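Local atomic coordinates of CalU16 (Micromonospora echinospora, PDB entry 4FPW), a protein that probably protects its producer from an enediyne antibiotic as a self-sacrifice resistance protein, built on the AHA1-like branch of the Bet v 1-like fold. Residues A[125-130]-A[169-173]; A[45-49]-A[134-138]; A[79-84]-A[95-100]; A[90-94]-A[120-124]. All blocks are in the same frame, centred on the assembly; numbering follows the deposited sequence.

Helix 118-138 ties most of these contacts together. It meets the hairpin loop in contact 4 near its start, helix 161-177 in contact 1 further along and helix 43-49 in contact 2 at its end, so contacts 2 and 4 have centres about 23 Å apart, while contacts 1 and 4 are about 13 Å apart and touch where Val122 packs on Gly170 and Trp173. Contact 3 lies within the sheet that faces this helix; Trp128 reaches Val96 there, although the centres of contacts 1 and 3 are about 19 Å apart. Contacts 3 and 4 adjoin along one hairpin, at its paired strands and its connecting loop.

Contact 1 (A[125-130]-A[169-173]); sequences GVGWEM and RGEAW
Glu129 reaches from helix 118-138 between Arg169 and Trp173, which lie one turn apart on helix 161-177, and each of its oxygens serves a different one. The carboxylate stands nearly upright to the indole, planes 80° apart, and Trp173 NE1 donates a hydrogen bond to Glu129 OE1 at 2.6 Å at the ring edge. The bond is short but bent, the acceptor somewhat tilted from the ring plane. Toward Arg169 the carboxylate is turned more nearly flat: its plane lies 27° from that of the guanidinium. Glu129 OE2 sits 3.6 Å from Arg169 NE, well out of the guanidinium plane, a salt bridge of charge alone. The Trp173 indole also presents a face to Gly125, whose CA sits 3.9 Å from the centroid of the five-membered ring, a CH-pi contact. Val126 CG2 lies 3.5 Å from Trp173 CD1. The extended Arg169 chain carries NH1 to 3.5 Å from SE of Met130, a selenomethionine, and Arg169 NH2 is salt-bridged to Asp133. Arg8 of strand 7-15 also salt-bridges Glu129 OE2. With two arginines and an indole N-H around it, this buried carboxylate is likely to remain ionised and to tie the two helices through paired charges.

Contact 2 (A[45-49]-A[134-138]); sequences RINRW and FLGMF
Trp49 lays its indole along the end of helix 118-138, with Leu135 over one face and Phe138 next to the pyrrole part. Leu135 CB is 3.9 Å from the centroid of the six-membered ring, close to its normal, a CH-pi contact between side chains that run alongside each other in the same direction. The Phe138 ring is nearly parallel to the indole, 25° between planes, but slid so far that the two barely overlap; their touch is Trp49 CD1 against Phe138 CD2 at 3.3 Å. At the root of the indole, Trp49 CB packs 3.8 Å from Phe134 CB and 3.2 Å from Phe134 O. Arg48 comes to the Phe138 ring with its aliphatic part: CB makes an off-centre CH-pi contact, CD lies 3.8 Å from CE1, and the guanidinium stands almost perpendicular to the ring. Arg45 O lies over a face of Phe138, 4.0 Å from CE2.

The Trp49 torsion, CG lodged between backbone N and carbonyl carbon (chi1 58°), folds the indole back over its own helix, where Ile46 O lies over its second face. NE1 is held by the carbonyl of Ala39 in helix 33-41, which also packs on Leu135 and Phe138. Two short helices gathered against the end of helix 118-138, the counterpart of the Bet v 1 C-terminal helix, are a hallmark of the helix-grip fold.

Contact 3 (A[79-84]-A[95-100]); sequences PRRLTI and EVELRL
Leu82 and Leu98, like Ile84 and Val96, are hydrogen-bonded pairs of antiparallel strands running at 175°, alternating with the non-hydrogen-bonded pairs Arg81-Arg99 and Thr83-Glu97. Ile84 and Val96 bond in both directions, Val96 N to Ile84 O at 3.0 Å; in the leucine pair Leu98 N to Leu82 O is firm at 2.7 Å, but the return bond is weak. Leu100 N adds a bond to Arg80 O at 2.8 Å. This is the hairpin 81-86/94-103 in the middle of the antiparallel sheet of a Bet v 1-like fold. On one face Leu82 CB meets Leu98 CB at 4.0 Å, and Ile84 lies side by side with Val96.

The other face is charged. Glu97, its CG anti to the backbone N (chi1 -167°), carries its carboxylate over to the neighbouring strand, where Arg81 NH2 reaches OE1 at 2.9 Å from above the carboxylate plane, the two flat groups 61° apart. Thr83 OG1 gives Glu97 OE1 a weak hydrogen bond at 3.2 Å. Arg99 NE bonds Glu97 OE2 at 2.6 Å, a salt bridge within the strand. Arg13 of strand 7-15 also salt-bridges Glu97 OE1, while Arg99 salt-bridges Glu110 through NH1 and Glu112 through NH2.

Contact 4 (A[90-94]-A[120-124]); sequences GKPDS and MLVEV
The connection of the hairpin 81-86/94-103 closes over the first turns of helix 118-138 here, with Lys91, Pro92 and Ser94 grouped around the side chain of Met120. Met120, a selenomethionine in the crystal, leaves the helix fully extended (CG anti to the backbone N, chi1 -161°) and pushes its selenium and methyl group into the bend of the loop. Met120 SE is 3.9 Å from Lys91 CD and 4.4 Å from Pro92 CD, and Met120 CE lies 3.1 Å from Ser94 OG. Lys91 crosses Met120 obliquely: a bend at chi2 (-68°) brings CD beside the selenium before the ammonium goes on to Glu123, one helical turn beyond. There Lys91 NZ bonds Glu123 OE1 at 2.7 Å, using the syn lone pair. This salt bridge lies nearer the surface than the apolar core formed by Met120.

Thr115 of strand 106-115 touches both Met120 and Ser94, and Pro92 rests on Thr116 and Ser117 just before the helix. Ser94 is in turn tied by its backbone to Trp86. The sheet wrapped round the long helix 118-138 is the helix-grip arrangement of Bet v 1-like proteins, and here a hairpin loop meets that helix near its start.

Contact 1 (A[125-130]-A[169-173])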
loop_
_atom_site.group_PDB
_atom_site.type_symbol
_atom_site.label_atom_id
_atom_site.label_comp_id
_atom_site.label_asym_id
_atom_site.label_seq_id
_atom_site.Cartn_x
_atom_site.Cartn_y
_atom_site.Cartn_z
ATOM N N GLY A 125 0.899 -4.597 -6.385
ATOM C CA GLY A 125 0.668 -3.352 -7.104
ATOM C C GLY A 125 -0.785 -3.198 -7.484
ATOM O O GLY A 125 -1.408 -2.182 -7.181
ATOM N N VAL A 126 -1.334 -4.223 -8.125
ATOM C CA VAL A 126 -2.734 -4.214 -8.509
ATOM C C VAL A 126 -3.635 -4.165 -7.274
ATOM O O VAL A 126 -4.573 -3.395 -7.231
ATOM C CB VAL A 126 -3.094 -5.443 -9.375
ATOM C CG1 VAL A 126 -4.582 -5.466 -9.684
ATOM C CG2 VAL A 126 -2.291 -5.452 -10.673
ATOM N N GLY A 127 -3.324 -4.969 -6.261
ATOM C CA GLY A 127 -4.136 -5.056 -5.067
ATOM C C GLY A 127 -4.214 -3.759 -4.318
ATOM O O GLY A 127 -5.269 -3.405 -3.792
ATOM N N TRP A 128 -3.108 -3.039 -4.252
ATOM C CA TRP A 128 -3.147 -1.710 -3.637
ATOM C C TRP A 128 -3.890 -0.696 -4.482
ATOM O O TRP A 128 -4.573 0.179 -3.951
ATOM C CB TRP A 128 -1.750 -1.193 -3.324
ATOM C CG TRP A 128 -1.204 -1.877 -2.149
ATOM C CD1 TRP A 128 -0.223 -2.805 -2.140
ATOM C CD2 TRP A 128 -1.648 -1.740 -0.794
ATOM N NE1 TRP A 128 -0.009 -3.245 -0.870
ATOM C CE2 TRP A 128 -0.863 -2.604 -0.017
ATOM C CE3 TRP A 128 -2.609 -0.942 -0.159
ATOM C CZ2 TRP A 128 -1.006 -2.713 1.375
ATOM C CZ3 TRP A 128 -2.759 -1.051 1.226
ATOM C CH2 TRP A 128 -1.954 -1.930 1.974
ATOM N N GLU A 129 -3.755 -0.798 -5.794
ATOM C CA GLU A 129 -4.423 0.157 -6.674
ATOM C C GLU A 129 -5.924 0.067 -6.512
ATOM O O GLU A 129 -6.589 1.097 -6.424
ATOM C CB GLU A 129 -4.047 -0.079 -8.122
ATOM C CG GLU A 129 -2.829 0.704 -8.564
ATOM C CD GLU A 129 -2.532 0.468 -10.024
ATOM O OE1 GLU A 129 -1.894 -0.548 -10.354
ATOM O OE2 GLU A 129 -2.962 1.272 -10.858
HETATM N N MSE A 130 -6.448 -1.160 -6.455
HETATM C CA MSE A 130 -7.884 -1.385 -6.245
HETATM C C MSE A 130 -8.285 -0.755 -4.944
HETATM O O MSE A 130 -9.313 -0.078 -4.845
HETATM C CB MSE A 130 -8.226 -2.867 -6.141
HETATM C CG MSE A 130 -7.891 -3.682 -7.392
HETATM SE SE MSE A 130 -8.959 -3.121 -8.969
HETATM C CE MSE A 130 -7.753 -4.042 -10.163
ATOM N N ARG A 169 -4.590 -3.271 -15.250
ATOM C CA ARG A 169 -3.604 -2.895 -14.244
ATOM C C ARG A 169 -2.521 -3.973 -14.106
ATOM O O ARG A 169 -1.352 -3.661 -13.970
ATOM C CB ARG A 169 -4.274 -2.579 -12.898
ATOM C CG ARG A 169 -5.003 -1.235 -12.884
ATOM C CD ARG A 169 -5.643 -0.907 -11.533
ATOM N NE ARG A 169 -6.351 0.376 -11.523
ATOM C CZ ARG A 169 -7.218 0.791 -10.589
ATOM N NH1 ARG A 169 -7.527 0.036 -9.537
ATOM N NH2 ARG A 169 -7.783 1.988 -10.705
ATOM N N GLY A 170 -2.898 -5.238 -14.180
ATOM C CA GLY A 170 -1.912 -6.314 -14.170
ATOM C C GLY A 170 -0.951 -6.265 -15.346
ATOM O O GLY A 170 0.245 -6.494 -15.186
ATOM N N GLU A 171 -1.469 -5.975 -16.537
ATOM C CA GLU A 171 -0.613 -5.814 -17.726
ATOM C C GLU A 171 0.405 -4.671 -17.553
ATOM O O GLU A 171 1.568 -4.797 -17.943
ATOM C CB GLU A 171 -1.458 -5.587 -18.980
ATOM C CG GLU A 171 -2.062 -6.860 -19.555
ATOM C CD GLU A 171 -3.199 -6.586 -20.522
ATOM O OE1 GLU A 171 -3.297 -5.448 -21.042
ATOM O OE2 GLU A 171 -4.001 -7.514 -20.763
ATOM N N ALA A 172 -0.028 -3.573 -16.946
ATOM C CA ALA A 172 0.866 -2.450 -16.668
ATOM C C ALA A 172 2.020 -2.809 -15.737
ATOM O O ALA A 172 3.178 -2.513 -16.038
ATOM C CB ALA A 172 0.079 -1.284 -16.093
ATOM N N TRP A 173 1.718 -3.445 -14.612
ATOM C CA TRP A 173 2.776 -3.920 -13.717
ATOM C C TRP A 173 3.606 -5.050 -14.365
ATOM O O TRP A 173 4.835 -5.063 -14.270
ATOM C CB TRP A 173 2.179 -4.399 -12.413
ATOM C CG TRP A 173 1.615 -3.322 -11.568
ATOM C CD1 TRP A 173 0.308 -3.127 -11.265
ATOM C CD2 TRP A 173 2.342 -2.309 -10.883
ATOM N NE1 TRP A 173 0.168 -2.061 -10.415
ATOM C CE2 TRP A 173 1.406 -1.533 -10.173
ATOM C CE3 TRP A 173 3.696 -1.985 -10.791
ATOM C CZ2 TRP A 173 1.777 -0.447 -9.388
ATOM C CZ3 TRP A 173 4.065 -0.919 -10.007
ATOM C CH2 TRP A 173 3.102 -0.150 -9.317
#

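Contact 2 (A[45-49]-A[134-138])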
loop_
_atom_site.group_PDB
_atom_site.type_symbol
_atom_site.label_atom_id
_atom_site.label_comp_id
_atom_site.label_asym_id
_atom_site.label_seq_id
_atom_site.Cartn_x
_atom_site.Cartn_y
_atom_site.Cartn_z
ATOM N N ARG A 45 -11.521 4.930 10.250
ATOM C CA ARG A 45 -11.563 5.507 8.924
ATOM C C ARG A 45 -11.062 4.518 7.869
ATOM O O ARG A 45 -11.596 4.481 6.766
ATOM C CB ARG A 45 -10.759 6.805 8.888
ATOM C CG ARG A 45 -11.351 7.879 9.772
ATOM C CD ARG A 45 -10.941 9.267 9.321
ATOM N NE ARG A 45 -11.332 10.229 10.342
ATOM C CZ ARG A 45 -10.850 11.463 10.483
ATOM N NH1 ARG A 45 -9.929 11.950 9.655
ATOM N NH2 ARG A 45 -11.308 12.225 11.476
ATOM N N ILE A 46 -10.040 3.726 8.196
ATOM C CA ILE A 46 -9.594 2.649 7.296
ATOM C C ILE A 46 -10.764 1.685 7.051
ATOM O O ILE A 46 -10.873 1.047 6.007
ATOM C CB ILE A 46 -8.406 1.870 7.886
ATOM C CG1 ILE A 46 -7.183 2.777 8.070
ATOM C CG2 ILE A 46 -8.015 0.708 6.986
ATOM C CD1 ILE A 46 -6.130 2.184 8.982
ATOM N N ASN A 47 -11.661 1.613 8.021
ATOM C CA ASN A 47 -12.799 0.713 7.966
ATOM C C ASN A 47 -13.811 1.055 6.876
ATOM O O ASN A 47 -14.582 0.198 6.431
ATOM C CB ASN A 47 -13.547 0.757 9.297
ATOM C CG ASN A 47 -13.743 -0.611 9.909
ATOM O OD1 ASN A 47 -14.288 -0.714 11.017
ATOM N ND2 ASN A 47 -13.333 -1.678 9.201
ATOM N N ARG A 48 -13.853 2.325 6.494
ATOM C CA ARG A 48 -14.755 2.744 5.469
ATOM C C ARG A 48 -14.320 2.153 4.142
ATOM O O ARG A 48 -15.093 1.450 3.489
ATOM C CB ARG A 48 -14.820 4.265 5.398
ATOM C CG ARG A 48 -15.375 4.898 6.664
ATOM C CD ARG A 48 -16.609 5.782 6.435
ATOM N NE ARG A 48 -17.802 5.174 5.805
ATOM C CZ ARG A 48 -18.292 3.942 5.997
ATOM N NH1 ARG A 48 -17.727 3.067 6.826
ATOM N NH2 ARG A 48 -19.386 3.573 5.333
ATOM N N TRP A 49 -13.072 2.388 3.762
ATOM C CA TRP A 49 -12.649 2.119 2.389
ATOM C C TRP A 49 -11.895 0.813 2.209
ATOM O O TRP A 49 -11.813 0.320 1.089
ATOM C CB TRP A 49 -11.825 3.292 1.828
ATOM C CG TRP A 49 -10.607 3.634 2.617
ATOM C CD1 TRP A 49 -10.529 4.467 3.679
ATOM C CD2 TRP A 49 -9.286 3.149 2.389
ATOM N NE1 TRP A 49 -9.238 4.540 4.137
ATOM C CE2 TRP A 49 -8.453 3.732 3.360
ATOM C CE3 TRP A 49 -8.723 2.276 1.453
ATOM C CZ2 TRP A 49 -7.085 3.460 3.436
ATOM C CZ3 TRP A 49 -7.363 2.013 1.521
ATOM C CH2 TRP A 49 -6.560 2.609 2.504
ATOM N N PHE A 134 -10.771 3.029 -3.382
ATOM C CA PHE A 134 -11.750 3.262 -2.331
ATOM C C PHE A 134 -11.279 4.337 -1.347
ATOM O O PHE A 134 -12.096 5.080 -0.805
ATOM C CB PHE A 134 -12.187 1.945 -1.684
ATOM C CG PHE A 134 -13.042 1.111 -2.608
ATOM C CD1 PHE A 134 -14.428 1.152 -2.528
ATOM C CD2 PHE A 134 -12.459 0.341 -3.620
ATOM C CE1 PHE A 134 -15.211 0.417 -3.412
ATOM C CE2 PHE A 134 -13.236 -0.397 -4.499
ATOM C CZ PHE A 134 -14.612 -0.357 -4.397
ATOM N N LEU A 135 -9.971 4.469 -1.159
ATOM C CA LEU A 135 -9.444 5.645 -0.482
ATOM C C LEU A 135 -9.888 6.900 -1.246
ATOM O O LEU A 135 -10.519 7.784 -0.680
ATOM C CB LEU A 135 -7.920 5.584 -0.374
ATOM C CG LEU A 135 -7.232 6.851 0.137
ATOM C CD1 LEU A 135 -7.763 7.286 1.497
ATOM C CD2 LEU A 135 -5.731 6.629 0.191
ATOM N N GLY A 136 -9.580 6.942 -2.537
ATOM C CA GLY A 136 -10.005 8.022 -3.404
ATOM C C GLY A 136 -11.475 8.316 -3.238
ATOM O O GLY A 136 -11.837 9.452 -2.937
HETATM N N MSE A 137 -12.328 7.301 -3.425
HETATM C CA MSE A 137 -13.771 7.459 -3.197
HETATM C C MSE A 137 -14.046 8.018 -1.810
HETATM O O MSE A 137 -14.915 8.876 -1.637
HETATM C CB MSE A 137 -14.498 6.128 -3.296
HETATM C CG MSE A 137 -14.597 5.544 -4.693
HETATM SE SE MSE A 137 -15.840 4.237 -4.765
HETATM C CE MSE A 137 -15.082 3.191 -6.012
ATOM N N PHE A 138 -13.314 7.515 -0.820
ATOM C CA PHE A 138 -13.544 7.888 0.573
ATOM C C PHE A 138 -13.212 9.356 0.791
ATOM O O PHE A 138 -14.008 10.093 1.378
ATOM C CB PHE A 138 -12.722 7.003 1.502
ATOM C CG PHE A 138 -12.735 7.441 2.934
ATOM C CD1 PHE A 138 -13.927 7.625 3.604
ATOM C CD2 PHE A 138 -11.546 7.633 3.623
ATOM C CE1 PHE A 138 -13.939 8.012 4.933
ATOM C CE2 PHE A 138 -11.549 8.019 4.948
ATOM C CZ PHE A 138 -12.750 8.210 5.607
#

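Contact 3 (A[79-84]-A[95-100])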
loop_
_atom_site.group_PDB
_atom_site.type_symbol
_atom_site.label_atom_id
_atom_site.label_comp_id
_atom_site.label_asym_id
_atom_site.label_seq_id
_atom_site.Cartn_x
_atom_site.Cartn_y
_atom_site.Cartn_z
ATOM N N PRO A 79 2.751 12.705 10.623
ATOM C CA PRO A 79 1.732 12.237 9.700
ATOM C C PRO A 79 2.301 11.880 8.333
ATOM O O PRO A 79 1.578 11.988 7.343
ATOM C CB PRO A 79 0.809 13.448 9.600
ATOM C CG PRO A 79 1.739 14.606 9.673
ATOM C CD PRO A 79 2.952 14.159 10.462
ATOM N N ARG A 80 3.557 11.421 8.289
ATOM C CA ARG A 80 4.293 11.241 7.030
ATOM C C ARG A 80 4.500 9.788 6.648
ATOM O O ARG A 80 4.096 9.345 5.572
ATOM C CB ARG A 80 5.679 11.883 7.115
ATOM C CG ARG A 80 5.701 13.401 7.107
ATOM C CD ARG A 80 7.132 13.924 7.204
ATOM N NE ARG A 80 7.842 13.879 5.917
ATOM C CZ ARG A 80 7.875 14.865 5.010
ATOM N NH1 ARG A 80 7.231 16.010 5.213
ATOM N NH2 ARG A 80 8.562 14.706 3.878
ATOM N N ARG A 81 5.154 9.037 7.522
ATOM C CA ARG A 81 5.671 7.740 7.118
ATOM C C ARG A 81 5.108 6.598 7.945
ATOM O O ARG A 81 4.730 6.763 9.107
ATOM C CB ARG A 81 7.199 7.765 7.179
ATOM C CG ARG A 81 7.846 6.392 7.188
ATOM C CD ARG A 81 9.358 6.484 7.111
ATOM N NE ARG A 81 9.926 5.223 6.660
ATOM C CZ ARG A 81 11.217 4.911 6.710
ATOM N NH1 ARG A 81 12.109 5.775 7.190
ATOM N NH2 ARG A 81 11.618 3.723 6.272
ATOM N N LEU A 82 5.065 5.431 7.322
ATOM C CA LEU A 82 4.450 4.264 7.911
ATOM C C LEU A 82 5.120 3.099 7.224
ATOM O O LEU A 82 5.083 3.028 5.988
ATOM C CB LEU A 82 2.938 4.269 7.608
ATOM C CG LEU A 82 1.887 3.570 8.496
ATOM C CD1 LEU A 82 1.245 2.379 7.801
ATOM C CD2 LEU A 82 2.440 3.171 9.861
ATOM N N THR A 83 5.799 2.249 8.004
ATOM C CA THR A 83 6.328 0.990 7.500
ATOM C C THR A 83 5.815 -0.169 8.365
ATOM O O THR A 83 5.746 -0.083 9.592
ATOM C CB THR A 83 7.863 0.967 7.473
ATOM O OG1 THR A 83 8.353 2.196 6.931
ATOM C CG2 THR A 83 8.378 -0.218 6.626
ATOM N N ILE A 84 5.458 -1.252 7.695
ATOM C CA ILE A 84 4.942 -2.424 8.340
ATOM C C ILE A 84 5.422 -3.660 7.593
ATOM O O ILE A 84 5.697 -3.586 6.382
ATOM C CB ILE A 84 3.406 -2.434 8.345
ATOM C CG1 ILE A 84 2.835 -2.320 6.921
ATOM C CG2 ILE A 84 2.881 -1.322 9.215
ATOM C CD1 ILE A 84 1.511 -3.029 6.768
ATOM N N GLU A 95 7.270 -6.127 2.781
ATOM C CA GLU A 95 7.328 -4.885 3.546
ATOM C C GLU A 95 6.583 -3.855 2.742
ATOM O O GLU A 95 6.693 -3.823 1.519
ATOM C CB GLU A 95 8.780 -4.478 3.705
ATOM C CG GLU A 95 9.147 -3.620 4.899
ATOM C CD GLU A 95 10.656 -3.637 5.110
ATOM O OE1 GLU A 95 11.180 -4.727 5.439
ATOM O OE2 GLU A 95 11.325 -2.589 4.918
ATOM N N VAL A 96 5.810 -3.027 3.432
ATOM C CA VAL A 96 5.001 -2.011 2.801
ATOM C C VAL A 96 5.304 -0.674 3.475
ATOM O O VAL A 96 5.541 -0.622 4.694
ATOM C CB VAL A 96 3.486 -2.302 2.901
ATOM C CG1 VAL A 96 2.725 -1.474 1.858
ATOM C CG2 VAL A 96 3.179 -3.770 2.679
ATOM N N GLU A 97 5.293 0.407 2.684
ATOM C CA GLU A 97 5.589 1.722 3.229
ATOM C C GLU A 97 4.709 2.781 2.635
ATOM O O GLU A 97 4.447 2.796 1.429
ATOM C CB GLU A 97 7.051 2.106 3.007
ATOM C CG GLU A 97 7.485 3.308 3.825
ATOM C CD GLU A 97 8.931 3.670 3.598
ATOM O OE1 GLU A 97 9.822 3.002 4.164
ATOM O OE2 GLU A 97 9.186 4.624 2.842
ATOM N N LEU A 98 4.255 3.674 3.493
ATOM C CA LEU A 98 3.482 4.790 3.053
ATOM C C LEU A 98 4.226 6.049 3.422
ATOM O O LEU A 98 4.590 6.214 4.581
ATOM C CB LEU A 98 2.124 4.785 3.725
ATOM C CG LEU A 98 1.212 5.910 3.229
ATOM C CD1 LEU A 98 0.424 5.437 2.020
ATOM C CD2 LEU A 98 0.286 6.365 4.344
ATOM N N ARG A 99 4.445 6.916 2.430
ATOM C CA ARG A 99 4.939 8.275 2.634
ATOM C C ARG A 99 3.917 9.268 2.093
ATOM O O ARG A 99 3.496 9.168 0.938
ATOM C CB ARG A 99 6.261 8.504 1.906
ATOM C CG ARG A 99 7.298 7.430 2.149
ATOM C CD ARG A 99 8.452 7.525 1.162
ATOM N NE ARG A 99 8.895 6.181 0.805
ATOM C CZ ARG A 99 8.610 5.535 -0.325
ATOM N NH1 ARG A 99 7.906 6.112 -1.290
ATOM N NH2 ARG A 99 9.072 4.298 -0.499
ATOM N N LEU A 100 3.527 10.214 2.942
ATOM C CA LEU A 100 2.699 11.336 2.554
ATOM C C LEU A 100 3.557 12.592 2.594
ATOM O O LEU A 100 4.205 12.868 3.613
ATOM C CB LEU A 100 1.530 11.497 3.522
ATOM C CG LEU A 100 0.658 10.274 3.778
ATOM C CD1 LEU A 100 -0.477 10.612 4.728
ATOM C CD2 LEU A 100 0.111 9.708 2.477
#

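Contact 4 (A[90-94]-A[120-124])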
loop_
_atom_site.group_PDB
_atom_site.type_symbol
_atom_site.label_atom_id
_atom_site.label_comp_id
_atom_site.label_asym_id
_atom_site.label_seq_id
_atom_site.Cartn_x
_atom_site.Cartn_y
_atom_site.Cartn_z
ATOM N N GLY A 90 0.946 -18.523 1.879
ATOM C CA GLY A 90 1.811 -19.213 0.919
ATOM C C GLY A 90 2.985 -18.365 0.450
ATOM O O GLY A 90 3.699 -18.764 -0.467
ATOM N N LYS A 91 3.201 -17.219 1.107
ATOM C CA LYS A 91 4.024 -16.147 0.575
ATOM C C LYS A 91 5.278 -15.880 1.398
ATOM O O LYS A 91 5.273 -16.106 2.599
ATOM C CB LYS A 91 3.201 -14.856 0.524
ATOM C CG LYS A 91 2.004 -14.895 -0.415
ATOM C CD LYS A 91 2.460 -14.965 -1.865
ATOM C CE LYS A 91 1.322 -14.754 -2.854
ATOM N NZ LYS A 91 1.845 -14.653 -4.258
ATOM N N PRO A 92 6.347 -15.366 0.744
ATOM C CA PRO A 92 7.492 -14.844 1.477
ATOM C C PRO A 92 7.069 -13.575 2.153
ATOM O O PRO A 92 6.030 -13.042 1.810
ATOM C CB PRO A 92 8.526 -14.555 0.392
ATOM C CG PRO A 92 7.737 -14.362 -0.852
ATOM C CD PRO A 92 6.528 -15.240 -0.715
ATOM N N ASP A 93 7.844 -13.130 3.131
ATOM C CA ASP A 93 7.476 -11.967 3.915
ATOM C C ASP A 93 7.823 -10.753 3.084
ATOM O O ASP A 93 8.756 -10.773 2.280
ATOM C CB ASP A 93 8.167 -11.954 5.296
ATOM C CG ASP A 93 7.471 -12.874 6.323
ATOM O OD1 ASP A 93 6.735 -13.797 5.907
ATOM O OD2 ASP A 93 7.647 -12.665 7.551
ATOM N N SER A 94 7.033 -9.710 3.268
ATOM C CA SER A 94 7.094 -8.502 2.458
ATOM C C SER A 94 7.193 -7.311 3.375
ATOM O O SER A 94 7.180 -7.453 4.596
ATOM C CB SER A 94 5.819 -8.367 1.630
ATOM O OG SER A 94 5.670 -9.400 0.672
HETATM N N MSE A 120 4.575 -12.055 -6.864
HETATM C CA MSE A 120 3.934 -11.174 -5.899
HETATM C C MSE A 120 4.084 -9.666 -6.188
HETATM O O MSE A 120 3.406 -8.849 -5.550
HETATM C CB MSE A 120 4.510 -11.465 -4.519
HETATM C CG MSE A 120 3.674 -10.994 -3.348
HETATM SE SE MSE A 120 4.412 -11.549 -1.812
HETATM C CE MSE A 120 3.278 -10.838 -0.615
ATOM N N LEU A 121 4.973 -9.262 -7.099
ATOM C CA LEU A 121 5.085 -7.821 -7.400
ATOM C C LEU A 121 3.770 -7.344 -7.990
ATOM O O LEU A 121 3.076 -6.511 -7.406
ATOM C CB LEU A 121 6.214 -7.504 -8.387
ATOM C CG LEU A 121 7.604 -7.154 -7.866
ATOM C CD1 LEU A 121 8.434 -6.639 -9.026
ATOM C CD2 LEU A 121 7.579 -6.125 -6.769
ATOM N N VAL A 122 3.434 -7.913 -9.145
ATOM C CA VAL A 122 2.206 -7.600 -9.844
ATOM C C VAL A 122 1.058 -7.610 -8.838
ATOM O O VAL A 122 0.493 -6.545 -8.536
ATOM C CB VAL A 122 1.934 -8.612 -10.972
ATOM C CG1 VAL A 122 0.680 -8.233 -11.747
ATOM C CG2 VAL A 122 3.130 -8.703 -11.914
ATOM N N GLU A 123 0.779 -8.798 -8.278
ATOM C CA GLU A 123 -0.373 -9.057 -7.392
ATOM C C GLU A 123 -0.648 -7.994 -6.345
ATOM O O GLU A 123 -1.795 -7.763 -5.950
ATOM C CB GLU A 123 -0.187 -10.388 -6.676
ATOM C CG GLU A 123 -0.386 -11.571 -7.602
ATOM C CD GLU A 123 -0.036 -12.899 -6.976
ATOM O OE1 GLU A 123 0.480 -12.927 -5.830
ATOM O OE2 GLU A 123 -0.288 -13.922 -7.647
ATOM N N VAL A 124 0.412 -7.347 -5.906
ATOM C CA VAL A 124 0.346 -6.402 -4.821
ATOM C C VAL A 124 0.136 -4.972 -5.359
ATOM O O VAL A 124 -0.733 -4.237 -4.871
ATOM C CB VAL A 124 1.609 -6.608 -3.972
ATOM C CG1 VAL A 124 2.155 -5.325 -3.422
ATOM C CG2 VAL A 124 1.320 -7.605 -2.855
#